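Local coordinates for protein uroporphyrinogen-III synthetase (Pseudomonas syringae pv. tomato, PDB 3RE1) that probably catalyses the cyclization of the linear tetrapyrrole hydroxymethylbilane to the macrocycle uroporphyrinogen III, with release of water, in porphyrin biosynthesis, at residues 195-200 / 220-225; 143-148 / 168-173. All coordinates share one frame; numbering follows the deposited sequence.

Interaction 1: residues 195-200 / 220-225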
# COMPACT_ATOMS: atom_id res chain seq x y z
N ASN A 195 4.33 12.26 -19.70
CA ASN A 195 5.63 12.80 -19.31
C ASN A 195 5.85 12.68 -17.78
O ASN A 195 6.60 13.44 -17.18
CB ASN A 195 5.73 14.26 -19.75
CG ASN A 195 4.62 15.10 -19.14
OD1 ASN A 195 3.58 14.58 -18.73
ND2 ASN A 195 4.84 16.41 -19.06
N GLY A 196 5.19 11.73 -17.15
CA GLY A 196 5.35 11.54 -15.72
C GLY A 196 4.89 10.14 -15.33
O GLY A 196 3.95 9.59 -15.92
N LEU A 197 5.55 9.57 -14.33
CA LEU A 197 5.23 8.22 -13.91
C LEU A 197 4.94 8.19 -12.43
O LEU A 197 5.68 8.79 -11.64
CB LEU A 197 6.39 7.27 -14.23
CG LEU A 197 6.93 7.34 -15.67
CD1 LEU A 197 8.27 6.59 -15.80
CD2 LEU A 197 5.90 6.77 -16.65
N VAL A 198 3.87 7.49 -12.06
CA VAL A 198 3.47 7.34 -10.67
C VAL A 198 3.32 5.89 -10.26
O VAL A 198 2.76 5.10 -11.00
CB VAL A 198 2.14 8.02 -10.38
CG1 VAL A 198 1.79 7.88 -8.89
CG2 VAL A 198 2.21 9.50 -10.77
N VAL A 199 3.86 5.57 -9.08
CA VAL A 199 3.76 4.27 -8.48
C VAL A 199 3.25 4.49 -7.05
O VAL A 199 3.50 5.53 -6.46
CB VAL A 199 5.12 3.57 -8.40
CG1 VAL A 199 5.53 3.15 -9.76
CG2 VAL A 199 6.13 4.47 -7.77
N SER A 200 2.54 3.51 -6.51
CA SER A 200 1.96 3.67 -5.19
C SER A 200 2.58 2.77 -4.12
O SER A 200 2.32 2.97 -2.93
CB SER A 200 0.47 3.44 -5.26
OG SER A 200 0.19 2.07 -5.54
N ALA A 220 13.61 5.99 -17.66
CA ALA A 220 14.28 6.31 -16.41
C ALA A 220 14.50 7.81 -16.22
O ALA A 220 14.69 8.26 -15.08
CB ALA A 220 15.59 5.56 -16.30
N GLY A 221 14.46 8.57 -17.30
CA GLY A 221 14.67 10.01 -17.20
C GLY A 221 13.41 10.80 -16.89
O GLY A 221 13.50 11.96 -16.49
N LEU A 222 12.24 10.17 -17.04
CA LEU A 222 10.94 10.81 -16.77
C LEU A 222 10.71 11.01 -15.29
O LEU A 222 11.22 10.25 -14.47
CB LEU A 222 9.80 9.97 -17.32
CG LEU A 222 9.91 9.78 -18.83
CD1 LEU A 222 9.07 8.58 -19.27
CD2 LEU A 222 9.49 11.10 -19.50
N PRO A 223 9.96 12.04 -14.92
CA PRO A 223 9.70 12.25 -13.50
C PRO A 223 9.02 11.05 -12.92
O PRO A 223 8.01 10.59 -13.46
CB PRO A 223 8.80 13.47 -13.47
CG PRO A 223 9.32 14.27 -14.67
CD PRO A 223 9.53 13.20 -15.73
N LEU A 224 9.56 10.53 -11.82
CA LEU A 224 8.96 9.39 -11.18
C LEU A 224 8.46 9.75 -9.79
O LEU A 224 9.25 10.11 -8.91
CB LEU A 224 9.98 8.24 -11.12
CG LEU A 224 9.56 7.02 -10.30
CD1 LEU A 224 8.35 6.37 -10.92
CD2 LEU A 224 10.74 6.06 -10.18
N PHE A 225 7.15 9.63 -9.60
CA PHE A 225 6.50 9.96 -8.33
C PHE A 225 6.30 8.75 -7.37
O PHE A 225 5.38 7.93 -7.53
CB PHE A 225 5.16 10.65 -8.61
CG PHE A 225 5.29 11.98 -9.29
CD1 PHE A 225 5.45 12.05 -10.67
CD2 PHE A 225 5.32 13.17 -8.55
CE1 PHE A 225 5.62 13.27 -11.31
CE2 PHE A 225 5.48 14.39 -9.15
CZ PHE A 225 5.63 14.45 -10.54

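Interaction 2: residues 143-148 / 168-173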
# COMPACT_ATOMS: atom_id res chain seq x y z
N ARG A 143 1.70 -11.24 22.97
CA ARG A 143 1.96 -11.35 21.55
C ARG A 143 1.00 -10.47 20.76
O ARG A 143 -0.04 -10.08 21.24
CB ARG A 143 1.84 -12.81 21.08
CG ARG A 143 2.53 -13.81 21.95
CD ARG A 143 3.88 -14.27 21.41
NE ARG A 143 3.76 -15.02 20.16
CZ ARG A 143 4.79 -15.53 19.49
NH1 ARG A 143 6.04 -15.41 19.95
NH2 ARG A 143 4.58 -16.17 18.37
N VAL A 144 1.35 -10.14 19.53
CA VAL A 144 0.46 -9.34 18.70
C VAL A 144 0.27 -10.03 17.37
O VAL A 144 1.16 -10.71 16.88
CB VAL A 144 1.01 -7.95 18.44
CG1 VAL A 144 1.26 -7.24 19.75
CG2 VAL A 144 2.29 -8.04 17.62
N LEU A 145 -0.93 -9.90 16.80
CA LEU A 145 -1.22 -10.56 15.53
C LEU A 145 -1.32 -9.48 14.51
O LEU A 145 -1.96 -8.45 14.75
CB LEU A 145 -2.55 -11.32 15.58
CG LEU A 145 -2.93 -12.04 14.28
CD1 LEU A 145 -1.90 -13.10 13.92
CD2 LEU A 145 -4.20 -12.72 14.48
N ILE A 146 -0.65 -9.68 13.38
CA ILE A 146 -0.64 -8.65 12.33
C ILE A 146 -1.31 -9.23 11.11
O ILE A 146 -0.90 -10.30 10.58
CB ILE A 146 0.83 -8.19 11.97
CG1 ILE A 146 1.42 -7.42 13.14
CG2 ILE A 146 0.85 -7.34 10.71
CD1 ILE A 146 2.92 -7.12 13.05
N MET A 147 -2.38 -8.57 10.68
CA MET A 147 -3.11 -9.04 9.50
C MET A 147 -2.67 -8.20 8.31
O MET A 147 -2.71 -6.95 8.35
CB MET A 147 -4.60 -8.95 9.76
CG MET A 147 -5.06 -9.99 10.78
SD MET A 147 -6.81 -9.98 11.08
CE MET A 147 -6.84 -10.65 12.71
N ARG A 148 -2.20 -8.87 7.27
CA ARG A 148 -1.72 -8.17 6.11
C ARG A 148 -1.69 -9.06 4.87
O ARG A 148 -2.35 -10.11 4.83
CB ARG A 148 -0.31 -7.61 6.40
CG ARG A 148 0.51 -8.41 7.36
CD ARG A 148 1.39 -9.44 6.72
NE ARG A 148 2.80 -9.05 6.80
CZ ARG A 148 3.81 -9.82 6.40
NH1 ARG A 148 3.59 -11.03 5.87
NH2 ARG A 148 5.05 -9.38 6.50
N ASP A 168 3.03 -12.56 15.17
CA ASP A 168 2.67 -13.55 14.16
C ASP A 168 1.89 -12.88 13.04
O ASP A 168 1.30 -11.79 13.22
CB ASP A 168 1.82 -14.65 14.78
CG ASP A 168 2.62 -15.58 15.68
OD1 ASP A 168 3.69 -16.03 15.22
OD2 ASP A 168 2.20 -15.86 16.82
N TYR A 169 1.86 -13.51 11.88
CA TYR A 169 1.19 -12.91 10.74
C TYR A 169 0.02 -13.74 10.32
O TYR A 169 0.00 -14.94 10.51
CB TYR A 169 2.13 -12.78 9.54
CG TYR A 169 3.23 -11.73 9.71
CD1 TYR A 169 2.93 -10.39 9.98
CD2 TYR A 169 4.57 -12.08 9.56
CE1 TYR A 169 3.94 -9.45 10.11
CE2 TYR A 169 5.58 -11.14 9.69
CZ TYR A 169 5.26 -9.83 9.95
OH TYR A 169 6.28 -8.93 10.05
N LEU A 170 -0.97 -13.07 9.75
CA LEU A 170 -2.15 -13.72 9.22
C LEU A 170 -2.35 -13.12 7.84
O LEU A 170 -3.01 -12.09 7.70
CB LEU A 170 -3.34 -13.42 10.12
CG LEU A 170 -4.68 -14.01 9.67
CD1 LEU A 170 -4.74 -15.51 9.91
CD2 LEU A 170 -5.79 -13.30 10.38
N PRO A 171 -1.75 -13.72 6.82
CA PRO A 171 -1.88 -13.22 5.46
C PRO A 171 -3.31 -13.42 4.92
O PRO A 171 -3.77 -14.54 4.70
CB PRO A 171 -0.86 -14.05 4.70
CG PRO A 171 -0.89 -15.37 5.43
CD PRO A 171 -0.93 -14.95 6.86
N LEU A 172 -4.02 -12.33 4.72
CA LEU A 172 -5.40 -12.38 4.22
C LEU A 172 -5.56 -12.27 2.69
O LEU A 172 -6.65 -12.40 2.16
CB LEU A 172 -6.19 -11.27 4.88
CG LEU A 172 -6.22 -11.43 6.38
CD1 LEU A 172 -6.80 -10.17 7.04
CD2 LEU A 172 -7.02 -12.66 6.74
N TYR A 173 -4.46 -11.99 1.99
CA TYR A 173 -4.52 -11.84 0.54
C TYR A 173 -3.13 -11.79 -0.10
O TYR A 173 -2.10 -11.82 0.59
CB TYR A 173 -5.29 -10.59 0.17
CG TYR A 173 -4.64 -9.35 0.66
CD1 TYR A 173 -3.61 -8.74 -0.05
CD2 TYR A 173 -5.04 -8.78 1.86
CE1 TYR A 173 -2.98 -7.58 0.44
CE2 TYR A 173 -4.42 -7.62 2.36
CZ TYR A 173 -3.40 -7.03 1.64
OH TYR A 173 -2.84 -5.87 2.14

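Interaction 1: residues 195-200 / 220-225
Leu197 and Phe225 form the tight middle of this contact between two neighbouring parallel strands. Phe225 N donates almost straight to Leu197 O at 2.7 Å, and the same oxygen lies at the edge of the Phe225 ring, near its plane, 3.4 Å from CD1. Leu224 CA adds a CA-H...O contact to that oxygen. Leu197 N in turn donates to Pro223 O (2.8 Å), and Val199 N to Phe225 O, so the bonds pass back and forth as parallel pairing requires.

On the sheet face of Val198 and Phe225, CG2 of the valine reaches CB of the phenylalanine at 3.8 Å. The Phe225 side chain packs on Leu254, Ala257 and Leu258 of helix 251-260. The face of Leu197 and Leu224 is held by Leu197 CB against Leu224 CD1, 4.0 Å apart. Leu224 carries CG anti to its backbone N (chi1 172°), which brings Leu224 CD1 to 3.7 Å from Leu197 O as well.

The contact is looser at the entry to the strands, where Asn195 and Pro223 are partly exposed. Asn195 O touches Pro223 CD at 3.3 Å, backbone to ring, but the Asn195 side chain comes no nearer than 4.9 Å to 220-225; its side-chain amide hydrogen-bonds to the backbone of Arg16 and Ala14 instead. Adjacent parallel strands with a helical connection, continued by 243-245, are characteristic of the alpha/beta domains of the HemD family.

Interaction 2: residues 143-148 / 168-173
Arg148 and Tyr169 stack face to face beside two parallel strands, and the arginine can be followed outward from its backbone. From CB the chain is bent at chi2 and chi3 (92° and 109°), which carries it across toward the tyrosine instead of straight out from the sheet. Arg148 CG comes within 4.1 Å of Tyr169 CD1, and CD draws closer to that atom. NE sits over the CD1–CE1 side of the ring, 3.5 Å from CD1, and Arg148 CZ lies 3.6 Å from the ring centroid, almost on the ring normal. Beyond it NH1 lies over CG and CD2, while NH2 reaches CZ of the tyrosine. The two planes are only 13° apart, a flat cation-pi stack. Glu154 ties both tips together, by a salt bridge to Arg148 NH2 and a hydrogen bond with Tyr169 OH.

Ile146 lies alongside the tyrosine, its CB 3.6 Å from Tyr169 CD1. Where Met147 and Leu170 share the other face, the apolar contact is close, with Met147 CG 3.4 Å from Leu170 CD2. At the start of the strand Arg143 NH2 meets Asp168 OD2 at 2.9 Å on its syn side, with the guanidinium and carboxylate planes well turned from each other.

In this beta-alpha-beta unit polar side-chain interactions thus join otherwise apolar packing: Glu154 would offset the charge of the buried Arg148, and the aromatic ring probably stabilises its cation further.

In the fold
The two contacts solve the same problem, the pairing of adjacent parallel strands, in separate sheets. Interaction 1 lies in the five-stranded parallel sheet and interaction 2 in the six-stranded mixed one; their centres stand 32 Å apart, on opposite sides of the chain's centre. Both are mainly buried, yet their chemistry diverges. In 195-200 / 220-225 the side chains that meet are apolar, and polar bonding across the pair is confined to the backbone. In 143-148 / 168-173 the backbone pairing runs longer, and to apolar packing it adds side-chain charge: a salt bridge at the exposed Arg143 and a cation-pi stack of the buried Arg148 on the partly exposed Tyr169.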